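Local coordinates for protein cellulase (glycosyl hydrolase family 5) (Bacteroides ovatus, PDB 3ZMR) that cleaves the beta-1,4-glucan backbone of xyloglucans internally, with retention of the anomeric configuration, to release xyloglucan oligosaccharides, at residues H224-N229 with T274-R279; A258-V263 with G283-F288; E262-D267 with A308-V313. All blocks are in the same frame, centred on the assembly; numbering follows the deposited sequence. Where two conformers were deposited one is given.

Contact 1: H224-N229 with T274-R279; sequences HPVDAN and TEENYR
Pro225 and Asn277 bring their CA atoms to 5.0 Å where the chain entering helix 227-248 passes the first turn of helix 275-293. Pro225 centres an inverse gamma turn, and its O accepts from Asn277 ND2 at 2.9 Å; the bond is nearly straight at hydrogen, but the donor stands well above the carbonyl plane. Within its own helix turn, Asn277 OD1 accepts from Thr274 N and Thr274 OG1 from Asn277 N, a capping box; with ND2 bound to Pro225 O, both ends of the amide are engaged, which fixes its rotation. Glu276, with CG anti to the backbone N (chi1 171°) and its chain extended beyond, lays OE2 against Val226 CB and accepts from Asp227 N on its anti side at 2.8 Å. A water that accepts from Ala228 N donates to the same OE2. Arg279 meets the Asp227 carboxylate end-on, the planes 15° apart: NH1 reaches OD1 at 2.7 Å and NH2 reaches OD2 at 2.8 Å, each on a syn lone pair. This salt bridge probably offsets the repulsion between Asp227 OD2 and Glu276 OE2. Pro225 and Asn277 also both touch Tyr309, in the loop between strand 304-307 and helix 313-319.

Contact 2: A258-V263 with G283-F288; sequences AGTNEV and GFNQVF. With BGC (beta-D-glucopyranose), chain C; GLC (alpha-D-glucopyranose), chain L.
Gly259 and Phe288 approach to 5.6 Å between CA atoms, the chain leaving strand 255-258 running past one side of helix 275-293. Gly259 CA sits over the centre of the Phe288 ring, 3.3 Å from its centroid and 7° off the ring normal, a close CH-pi contact. Only the lack of a side chain allows this approach, since a CB on Gly259 would fall 2.5 Å from Phe288 CG. Having CG anti to the backbone N (chi1 160°) puts that atom of Phe288 3.5 Å from Gly259 CA, and the ring also meets Trp241, whose NE1 is hydrogen-bonded to Gly259 O. An alanine in place of Phe288 would remove the ring and would probably open a gap over Gly259 CA and leave Trp241 without this ring beside it. All this lies in the (beta/alpha)8 barrel, between the end of its fourth strand and the helix that follows, with the strand end carrying the Asn-Glu pair familiar from the clan to which family 5 belongs. Asn261 ND2 donates to O2 of the bound glucose, 2.8 Å to O2 of BGC and 2.9 Å to O2 of GLC, two anomers overlapping at one site; Asn261 OD1 is tied to Arg172 NH2. Next to it, Glu262 is by similarity the proton donor. On the helix side, Thr260 OG1 and Asn285 OD1 stand 4.1 Å apart and share a water that donates to both at 2.9 Å. Gln307 engages both residues as well, OE1 with Thr260 OG1 and O with Asn285 ND2, so these buried polar groups are well met. Farther along, Val263 CG1 comes to the edge of the Phe284 ring, near CE2, while Leu222, Leu233 and Leu237 pack against that phenyl group.

Contact 3: E262-D267 with A308-V313; sequences EVNNDD and AYNTDV. With BGC (beta-D-glucopyranose), chain C; GLC (alpha-D-glucopyranose), chain L; EDO (1,2-ethanediol), chain J.
Val263 O is met twice by the 308-313 turn: Asn310 N donates to it at 2.9 Å in the carbonyl plane, though the bond is bent at hydrogen (133°), and the Tyr309 ring puts one face beneath it, the oxygen 3.8 Å above the ring centre. Here the backbones are close, Glu262 and Asn310 having CA atoms 4.4 Å apart, and a water accepting from Val263 N and donating to Ala308 O ties them again. Glu262 crosses Thr311 at about a right angle, with CG anti to its carbonyl carbon (chi1 -62°), which sets CG 3.2 Å from Thr311 OG1. That hydroxyl donates to Asn310 O at 2.7 Å, so it is held against its own turn. The two segments are the loops that follow neighbouring strands 255-258 and 304-307 of the TIM barrel, at the C-terminal rim where the substrate binds. Glu262, by similarity the proton donor, turns its carboxylate toward the glucose ring, with OE2 also hydrogen-bonded to His336 ND1; through the CG contact Thr311 flanks this probable acid. Toward solvent the fit slackens. Asn264 ND2 donates to Asn310 OD1 at 3.0 Å, the amide planes 36° apart; Asn310 was deposited in two conformers, so this bond holds for one and is doubtful for the other. A water 2.7 Å from Tyr309 OH, in plane at the ring edge, accepts from Asn265 N. Asn265 OD1 in turn accepts from Asp267 N in an Asx turn, while at the far end Asp312 OD1 takes a hydrogen bond from ethanediol O1, probably a crystallisation additive.

In the fold
From the N terminus, the chain first supplies 224-229, leading into helix 227-248; then 258-267 after strand 255-258; then helix 275-293 with its cap, which takes in 274-279 and 283-288; and last 308-313. Contact 2 closes the shortest loop, from 258-263 to the middle of the helix. Contact 3 shares Glu262 and Val263 with it, but runs on past that helix to the next strand's loop. Contact 1 begins earlier and ends between the two halves of both others, so it crosses each. Contacts 1 and 3 touch directly, Tyr278 setting its ring edge-to-face with Tyr309. Together they join three successive strand-to-helix loops and one helix, from the barrel's outer side to the glucose site.

Contact 1: H224-N229 with T274-R279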
loop_
_atom_site.group_PDB
_atom_site.type_symbol
_atom_site.label_atom_id
_atom_site.label_comp_id
_atom_site.label_asym_id
_atom_site.label_seq_id
_atom_site.Cartn_x
_atom_site.Cartn_y
_atom_site.Cartn_z
ATOM N N HIS A 224 -12.405 7.639 4.949
ATOM C CA HIS A 224 -12.881 9.013 4.814
ATOM C C HIS A 224 -11.769 9.922 4.334
ATOM O O HIS A 224 -11.313 10.819 5.069
ATOM C CB HIS A 224 -13.480 9.518 6.118
ATOM C CG HIS A 224 -14.525 8.606 6.658
ATOM N ND1 HIS A 224 -15.814 8.612 6.175
ATOM C CD2 HIS A 224 -14.454 7.593 7.554
ATOM C CE1 HIS A 224 -16.509 7.663 6.787
ATOM N NE2 HIS A 224 -15.706 7.029 7.627
ATOM N N PRO A 225 -11.344 9.730 3.080
ATOM C CA PRO A 225 -10.158 10.440 2.568
ATOM C C PRO A 225 -10.550 11.830 2.058
ATOM O O PRO A 225 -10.546 12.088 0.869
ATOM C CB PRO A 225 -9.681 9.532 1.430
ATOM C CG PRO A 225 -10.941 8.926 0.911
ATOM C CD PRO A 225 -11.816 8.720 2.126
ATOM N N VAL A 226 -10.925 12.684 3.003
ATOM C CA VAL A 226 -11.384 14.045 2.732
ATOM C C VAL A 226 -10.740 14.975 3.753
ATOM O O VAL A 226 -10.407 14.570 4.874
ATOM C CB VAL A 226 -12.928 14.171 2.778
ATOM C CG1 VAL A 226 -13.587 13.318 1.687
ATOM C CG2 VAL A 226 -13.488 13.810 4.136
ATOM N N ASP A 227 -10.554 16.219 3.346
ATOM C CA ASP A 227 -9.892 17.207 4.190
ATOM C C ASP A 227 -10.585 17.398 5.534
ATOM O O ASP A 227 -9.916 17.642 6.521
ATOM C CB ASP A 227 -9.762 18.545 3.460
ATOM C CG ASP A 227 -8.711 18.518 2.357
ATOM O OD1 ASP A 227 -7.588 18.005 2.552
ATOM O OD2 ASP A 227 -9.010 19.052 1.280
ATOM N N ALA A 228 -11.915 17.244 5.579
ATOM C CA ALA A 228 -12.664 17.428 6.833
ATOM C C ALA A 228 -12.308 16.389 7.900
ATOM O O ALA A 228 -12.476 16.628 9.077
ATOM C CB ALA A 228 -14.167 17.436 6.560
ATOM N N ASN A 229 -11.809 15.233 7.469
ATOM C CA ASN A 229 -11.451 14.165 8.407
ATOM C C ASN A 229 -9.966 13.855 8.449
ATOM O O ASN A 229 -9.524 13.024 9.245
ATOM C CB ASN A 229 -12.227 12.904 8.076
ATOM C CG ASN A 229 -13.714 13.113 8.178
ATOM O OD1 ASN A 229 -14.211 13.638 9.180
ATOM N ND2 ASN A 229 -14.431 12.715 7.145
ATOM N N THR A 274 -12.070 11.675 -6.211
ATOM C CA THR A 274 -11.711 13.037 -6.589
ATOM C C THR A 274 -10.238 13.293 -6.307
ATOM O O THR A 274 -9.590 12.499 -5.622
ATOM C CB THR A 274 -12.501 14.024 -5.736
ATOM O OG1 THR A 274 -12.106 13.868 -4.360
ATOM C CG2 THR A 274 -14.017 13.787 -5.872
ATOM N N GLU A 275 -9.713 14.405 -6.804
ATOM C CA GLU A 275 -8.341 14.772 -6.511
ATOM C C GLU A 275 -8.091 14.925 -5.001
ATOM O O GLU A 275 -7.021 14.508 -4.486
ATOM C CB GLU A 275 -7.924 15.984 -7.346
ATOM C CG GLU A 275 -7.717 15.660 -8.838
ATOM C CD GLU A 275 -6.780 14.468 -9.131
ATOM O OE1 GLU A 275 -5.709 14.310 -8.490
ATOM O OE2 GLU A 275 -7.103 13.670 -10.040
ATOM N N GLU A 276 -9.087 15.436 -4.279
ATOM C CA GLU A 276 -9.032 15.501 -2.819
ATOM C C GLU A 276 -8.839 14.089 -2.218
ATOM O O GLU A 276 -7.985 13.887 -1.348
ATOM C CB GLU A 276 -10.300 16.151 -2.248
ATOM C CG GLU A 276 -10.433 16.057 -0.749
ATOM C CD GLU A 276 -11.731 16.623 -0.206
ATOM O OE1 GLU A 276 -12.719 16.688 -0.957
ATOM O OE2 GLU A 276 -11.784 16.967 0.990
ATOM N N ASN A 277 -9.641 13.132 -2.680
ATOM C CA ASN A 277 -9.536 11.776 -2.175
ATOM C C ASN A 277 -8.131 11.171 -2.392
ATOM O O ASN A 277 -7.550 10.551 -1.472
ATOM C CB ASN A 277 -10.540 10.838 -2.813
ATOM C CG ASN A 277 -12.001 11.224 -2.591
ATOM O OD1 ASN A 277 -12.806 10.950 -3.486
ATOM N ND2 ASN A 277 -12.374 11.775 -1.421
ATOM N N TYR A 278 -7.574 11.339 -3.595
ATOM C CA TYR A 278 -6.207 10.839 -3.858
ATOM C C TYR A 278 -5.147 11.546 -3.020
ATOM O O TYR A 278 -4.208 10.918 -2.526
ATOM C CB TYR A 278 -5.870 10.872 -5.338
ATOM C CG TYR A 278 -6.748 9.997 -6.191
ATOM C CD1 TYR A 278 -6.808 8.625 -6.015
ATOM C CD2 TYR A 278 -7.544 10.563 -7.184
ATOM C CE1 TYR A 278 -7.624 7.837 -6.799
ATOM C CE2 TYR A 278 -8.356 9.780 -7.992
ATOM C CZ TYR A 278 -8.410 8.410 -7.772
ATOM O OH TYR A 278 -9.190 7.583 -8.564
ATOM N N ARG A 279 -5.287 12.854 -2.855
ATOM C CA ARG A 279 -4.351 13.614 -2.041
ATOM C C ARG A 279 -4.337 13.138 -0.592
ATOM O O ARG A 279 -3.261 12.918 0.003
ATOM C CB ARG A 279 -4.649 15.125 -2.140
ATOM C CG ARG A 279 -3.750 15.973 -1.243
ATOM C CD ARG A 279 -3.832 17.467 -1.562
ATOM N NE ARG A 279 -5.223 17.908 -1.674
ATOM C CZ ARG A 279 -6.076 18.050 -0.668
ATOM N NH1 ARG A 279 -5.696 17.827 0.592
ATOM N NH2 ARG A 279 -7.330 18.450 -0.919
HETATM O O HOH W 1 -13.460 17.732 3.154
#

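Contact 2: A258-V263 with G283-F288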
loop_
_atom_site.group_PDB
_atom_site.type_symbol
_atom_site.label_atom_id
_atom_site.label_comp_id
_atom_site.label_asym_id
_atom_site.label_seq_id
_atom_site.Cartn_x
_atom_site.Cartn_y
_atom_site.Cartn_z
ATOM N N ALA A 258 2.889 -3.026 6.364
ATOM C CA ALA A 258 2.003 -2.461 5.329
ATOM C C ALA A 258 1.007 -1.511 5.990
ATOM O O ALA A 258 0.261 -1.921 6.865
ATOM C CB ALA A 258 1.253 -3.560 4.582
ATOM N N GLY A 259 0.993 -0.235 5.574
ATOM C CA GLY A 259 0.387 0.794 6.416
ATOM C C GLY A 259 -1.140 0.734 6.540
ATOM O O GLY A 259 -1.706 1.043 7.598
ATOM N N THR A 260 -1.773 0.369 5.427
ATOM C CA THR A 260 -3.229 0.409 5.284
ATOM C C THR A 260 -3.683 -0.786 4.443
ATOM O O THR A 260 -2.863 -1.540 3.940
ATOM C CB THR A 260 -3.711 1.733 4.613
ATOM O OG1 THR A 260 -3.398 1.708 3.209
ATOM C CG2 THR A 260 -3.105 2.966 5.278
ATOM N N ASN A 261 -4.993 -0.918 4.275
ATOM C CA ASN A 261 -5.536 -1.940 3.407
ATOM C C ASN A 261 -6.167 -1.263 2.175
ATOM O O ASN A 261 -5.437 -0.704 1.360
ATOM C CB ASN A 261 -6.490 -2.842 4.179
ATOM C CG ASN A 261 -6.952 -4.032 3.366
ATOM O OD1 ASN A 261 -6.152 -4.677 2.698
ATOM N ND2 ASN A 261 -8.247 -4.338 3.427
ATOM N N GLU A 262 -7.507 -1.284 2.063
ATOM C CA GLU A 262 -8.237 -0.787 0.885
ATOM C C GLU A 262 -8.963 0.520 1.227
ATOM O O GLU A 262 -10.141 0.510 1.589
ATOM C CB GLU A 262 -9.222 -1.837 0.321
ATOM C CG GLU A 262 -8.577 -3.112 -0.167
ATOM C CD GLU A 262 -9.552 -4.113 -0.736
ATOM O OE1 GLU A 262 -10.793 -3.833 -0.645
ATOM O OE2 GLU A 262 -9.062 -5.176 -1.228
ATOM N N VAL A 263 -8.252 1.639 1.150
ATOM C CA VAL A 263 -8.814 2.946 1.522
ATOM C C VAL A 263 -9.781 3.353 0.402
ATOM O O VAL A 263 -9.458 3.303 -0.774
ATOM C CB VAL A 263 -7.719 4.012 1.729
ATOM C CG1 VAL A 263 -8.358 5.393 1.951
ATOM C CG2 VAL A 263 -6.847 3.598 2.910
ATOM N N GLY A 283 -1.637 10.825 1.329
ATOM C CA GLY A 283 -1.195 11.352 2.592
ATOM C C GLY A 283 -1.118 10.321 3.719
ATOM O O GLY A 283 -0.219 10.368 4.552
ATOM N N PHE A 284 -2.087 9.411 3.776
ATOM C CA PHE A 284 -2.068 8.316 4.780
ATOM C C PHE A 284 -0.792 7.480 4.630
ATOM O O PHE A 284 -0.180 7.064 5.620
ATOM C CB PHE A 284 -3.297 7.399 4.660
ATOM C CG PHE A 284 -4.644 8.083 4.950
ATOM C CD1 PHE A 284 -4.761 9.164 5.812
ATOM C CD2 PHE A 284 -5.799 7.626 4.335
ATOM C CE1 PHE A 284 -6.009 9.768 6.045
ATOM C CE2 PHE A 284 -7.041 8.181 4.579
ATOM C CZ PHE A 284 -7.155 9.262 5.432
ATOM N N ASN A 285 -0.431 7.174 3.385
ATOM C CA ASN A 285 0.810 6.438 3.120
ATOM C C ASN A 285 2.019 7.176 3.674
ATOM O O ASN A 285 2.890 6.587 4.293
ATOM C CB ASN A 285 1.015 6.154 1.631
ATOM C CG ASN A 285 0.032 5.149 1.061
ATOM O OD1 ASN A 285 -0.540 4.328 1.765
ATOM N ND2 ASN A 285 -0.139 5.209 -0.250
ATOM N N GLN A 286 2.041 8.483 3.482
ATOM C CA GLN A 286 3.116 9.318 4.015
ATOM C C GLN A 286 3.157 9.336 5.557
ATOM O O GLN A 286 4.242 9.239 6.148
ATOM C CB GLN A 286 3.036 10.747 3.457
ATOM C CG GLN A 286 4.273 11.558 3.859
ATOM C CD GLN A 286 5.508 11.129 3.097
ATOM O OE1 GLN A 286 5.590 11.322 1.882
ATOM N NE2 GLN A 286 6.451 10.506 3.798
ATOM N N VAL A 287 1.996 9.451 6.190
ATOM C CA VAL A 287 1.903 9.379 7.639
ATOM C C VAL A 287 2.529 8.075 8.154
ATOM O O VAL A 287 3.296 8.054 9.117
ATOM C CB VAL A 287 0.459 9.514 8.153
ATOM C CG1 VAL A 287 0.383 9.255 9.655
ATOM C CG2 VAL A 287 -0.079 10.909 7.841
ATOM N N PHE A 288 2.147 6.962 7.536
ATOM C CA PHE A 288 2.660 5.669 7.930
ATOM C C PHE A 288 4.198 5.624 7.812
ATOM O O PHE A 288 4.877 5.221 8.728
ATOM C CB PHE A 288 1.991 4.604 7.060
ATOM C CG PHE A 288 2.730 3.281 6.997
ATOM C CD1 PHE A 288 2.897 2.453 8.107
ATOM C CD2 PHE A 288 3.276 2.865 5.784
ATOM C CE1 PHE A 288 3.588 1.246 8.002
ATOM C CE2 PHE A 288 3.935 1.659 5.676
ATOM C CZ PHE A 288 4.084 0.847 6.773
HETATM C C2 BGC C . -10.105 -7.051 1.493
HETATM C C3 BGC C . -10.431 -8.411 2.132
HETATM C C4 BGC C . -11.663 -9.064 1.512
HETATM C C5 BGC C . -11.378 -9.078 0.004
HETATM C C6 BGC C . -12.492 -9.783 -0.752
HETATM C C1 BGC C . -10.126 -6.984 -0.041
HETATM O O2 BGC C . -8.823 -6.622 1.949
HETATM O O3 BGC C . -10.641 -8.213 3.546
HETATM O O4 BGC C . -11.891 -10.372 2.111
HETATM O O5 BGC C . -11.243 -7.740 -0.515
HETATM O O6 BGC C . -13.734 -9.232 -0.282
HETATM C C1 GLC L . -10.121 -7.477 -0.008
HETATM C C2 GLC L . -10.123 -7.266 1.502
HETATM C C3 GLC L . -10.449 -8.555 2.257
HETATM C C4 GLC L . -11.761 -9.097 1.682
HETATM C C5 GLC L . -11.706 -9.141 0.147
HETATM C C6 GLC L . -12.970 -9.692 -0.508
HETATM O O2 GLC L . -8.889 -6.715 1.878
HETATM O O3 GLC L . -10.477 -8.346 3.687
HETATM O O4 GLC L . -11.898 -10.393 2.196
HETATM O O5 GLC L . -11.420 -7.862 -0.372
HETATM O O6 GLC L . -12.783 -11.088 -0.648
HETATM O O HOH W 2 -3.458 4.254 1.876
#

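Contact 3: E262-D267 with A308-V313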
loop_
_atom_site.group_PDB
_atom_site.type_symbol
_atom_site.label_atom_id
_atom_site.label_comp_id
_atom_site.label_asym_id
_atom_site.label_seq_id
_atom_site.Cartn_x
_atom_site.Cartn_y
_atom_site.Cartn_z
ATOM N N GLU A 262 -7.507 -1.284 2.063
ATOM C CA GLU A 262 -8.237 -0.787 0.885
ATOM C C GLU A 262 -8.963 0.520 1.227
ATOM O O GLU A 262 -10.141 0.510 1.589
ATOM C CB GLU A 262 -9.222 -1.837 0.321
ATOM C CG GLU A 262 -8.577 -3.112 -0.167
ATOM C CD GLU A 262 -9.552 -4.113 -0.736
ATOM O OE1 GLU A 262 -10.793 -3.833 -0.645
ATOM O OE2 GLU A 262 -9.062 -5.176 -1.228
ATOM N N VAL A 263 -8.252 1.639 1.150
ATOM C CA VAL A 263 -8.814 2.946 1.522
ATOM C C VAL A 263 -9.781 3.353 0.402
ATOM O O VAL A 263 -9.458 3.303 -0.774
ATOM C CB VAL A 263 -7.719 4.012 1.729
ATOM C CG1 VAL A 263 -8.358 5.393 1.951
ATOM C CG2 VAL A 263 -6.847 3.598 2.910
ATOM N N ASN A 264 -10.976 3.748 0.831
ATOM C CA ASN A 264 -12.121 4.092 -0.009
ATOM C C ASN A 264 -12.829 5.269 0.652
ATOM O O ASN A 264 -12.619 5.525 1.811
ATOM C CB ASN A 264 -13.105 2.870 -0.016
ATOM C CG ASN A 264 -14.306 3.050 -0.894
ATOM O OD1 ASN A 264 -15.446 2.987 -0.413
ATOM N ND2 ASN A 264 -14.081 3.236 -2.179
ATOM N N ASN A 265 -13.661 5.994 -0.098
ATOM C CA ASN A 265 -14.592 6.919 0.526
ATOM C C ASN A 265 -15.961 6.259 0.794
ATOM O O ASN A 265 -16.807 6.189 -0.087
ATOM C CB ASN A 265 -14.755 8.185 -0.299
ATOM C CG ASN A 265 -15.566 9.221 0.431
ATOM O OD1 ASN A 265 -16.047 8.962 1.556
ATOM N ND2 ASN A 265 -15.725 10.390 -0.176
ATOM N N ASP A 266 -16.164 5.804 2.020
ATOM C CA ASP A 266 -17.370 5.059 2.391
ATOM C C ASP A 266 -18.655 5.876 2.367
ATOM O O ASP A 266 -19.735 5.297 2.395
ATOM C CB ASP A 266 -17.167 4.381 3.763
ATOM C CG ASP A 266 -16.417 3.010 3.655
ATOM O OD1 ASP A 266 -16.112 2.546 2.515
ATOM O OD2 ASP A 266 -16.148 2.392 4.712
ATOM N N ASP A 267 -18.521 7.202 2.348
ATOM C CA ASP A 267 -19.662 8.133 2.297
ATOM C C ASP A 267 -20.089 8.448 0.862
ATOM O O ASP A 267 -21.118 9.091 0.666
ATOM C CB ASP A 267 -19.322 9.461 3.016
ATOM C CG ASP A 267 -19.304 9.349 4.542
ATOM O OD1 ASP A 267 -19.596 8.277 5.117
ATOM O OD2 ASP A 267 -19.002 10.375 5.187
ATOM N N ALA A 308 -2.028 1.491 -3.134
ATOM C CA ALA A 308 -2.825 2.261 -4.094
ATOM C C ALA A 308 -4.218 2.548 -3.522
ATOM O O ALA A 308 -4.670 1.872 -2.595
ATOM C CB ALA A 308 -2.941 1.503 -5.389
ATOM N N TYR A 309 -4.872 3.557 -4.080
ATOM C CA TYR A 309 -6.232 3.907 -3.689
ATOM C C TYR A 309 -7.116 2.675 -3.970
ATOM O O TYR A 309 -7.080 2.138 -5.068
ATOM C CB TYR A 309 -6.717 5.132 -4.457
ATOM C CG TYR A 309 -7.989 5.727 -3.881
ATOM C CD1 TYR A 309 -9.237 5.212 -4.219
ATOM C CD2 TYR A 309 -7.946 6.789 -2.982
ATOM C CE1 TYR A 309 -10.396 5.731 -3.665
ATOM C CE2 TYR A 309 -9.111 7.337 -2.445
ATOM C CZ TYR A 309 -10.329 6.792 -2.784
ATOM O OH TYR A 309 -11.456 7.357 -2.229
ATOM N N ASN A 310 -7.897 2.236 -2.964
ATOM C CA ASN A 310 -8.742 1.036 -3.132
ATOM C C ASN A 310 -7.902 -0.236 -3.401
ATOM O O ASN A 310 -8.453 -1.251 -3.833
ATOM C CB ASN A 310 -9.726 1.181 -4.329
ATOM C CG ASN A 310 -11.010 1.952 -4.018
ATOM O OD1 ASN A 310 -11.254 2.451 -2.922
ATOM N ND2 ASN A 310 -11.839 2.046 -5.029
ATOM N N THR A 311 -6.582 -0.154 -3.212
ATOM C CA THR A 311 -5.595 -1.165 -3.742
ATOM C C THR A 311 -5.849 -1.487 -5.243
ATOM O O THR A 311 -5.543 -2.564 -5.734
ATOM C CB THR A 311 -5.486 -2.448 -2.910
ATOM O OG1 THR A 311 -6.763 -3.095 -2.848
ATOM C CG2 THR A 311 -4.967 -2.148 -1.542
ATOM N N ASP A 312 -6.368 -0.507 -5.977
ATOM C CA ASP A 312 -6.777 -0.758 -7.369
ATOM C C ASP A 312 -5.626 -0.499 -8.330
ATOM O O ASP A 312 -4.987 0.559 -8.278
ATOM C CB ASP A 312 -7.958 0.144 -7.739
ATOM C CG ASP A 312 -8.416 -0.052 -9.150
ATOM O OD1 ASP A 312 -9.056 -1.090 -9.409
ATOM O OD2 ASP A 312 -8.105 0.774 -10.018
ATOM N N VAL A 313 -5.387 -1.446 -9.239
ATOM C CA VAL A 313 -4.295 -1.336 -10.193
ATOM C C VAL A 313 -4.398 -0.086 -11.060
ATOM O O VAL A 313 -3.424 0.676 -11.172
ATOM C CB VAL A 313 -4.149 -2.602 -11.053
ATOM C CG1 VAL A 313 -3.101 -2.378 -12.161
ATOM C CG2 VAL A 313 -3.758 -3.797 -10.184
HETATM C C2 BGC C . -10.105 -7.051 1.493
HETATM C C3 BGC C . -10.431 -8.411 2.132
HETATM C C4 BGC C . -11.663 -9.064 1.512
HETATM C C5 BGC C . -11.378 -9.078 0.004
HETATM C C6 BGC C . -12.492 -9.783 -0.752
HETATM C C1 BGC C . -10.126 -6.984 -0.041
HETATM O O2 BGC C . -8.823 -6.622 1.949
HETATM O O3 BGC C . -10.641 -8.213 3.546
HETATM O O4 BGC C . -11.891 -10.372 2.111
HETATM O O5 BGC C . -11.243 -7.740 -0.515
HETATM O O6 BGC C . -13.734 -9.232 -0.282
HETATM C C1 GLC L . -10.121 -7.477 -0.008
HETATM C C2 GLC L . -10.123 -7.266 1.502
HETATM C C3 GLC L . -10.449 -8.555 2.257
HETATM C C4 GLC L . -11.761 -9.097 1.682
HETATM C C5 GLC L . -11.706 -9.141 0.147
HETATM C C6 GLC L . -12.970 -9.692 -0.508
HETATM O O2 GLC L . -8.889 -6.715 1.878
HETATM O O3 GLC L . -10.477 -8.346 3.687
HETATM O O4 GLC L . -11.898 -10.393 2.196
HETATM O O5 GLC L . -11.420 -7.862 -0.372
HETATM O O6 GLC L . -12.783 -11.088 -0.648
HETATM C C1 EDO J . -9.611 -2.978 -6.394
HETATM O O1 EDO J . -9.524 -3.302 -7.800
HETATM C C2 EDO J . -8.942 -4.049 -5.527
HETATM O O2 EDO J . -9.701 -5.267 -5.588
HETATM O O HOH W 3 -5.614 1.781 0.083
HETATM O O HOH W 4 -13.741 6.131 -3.023
#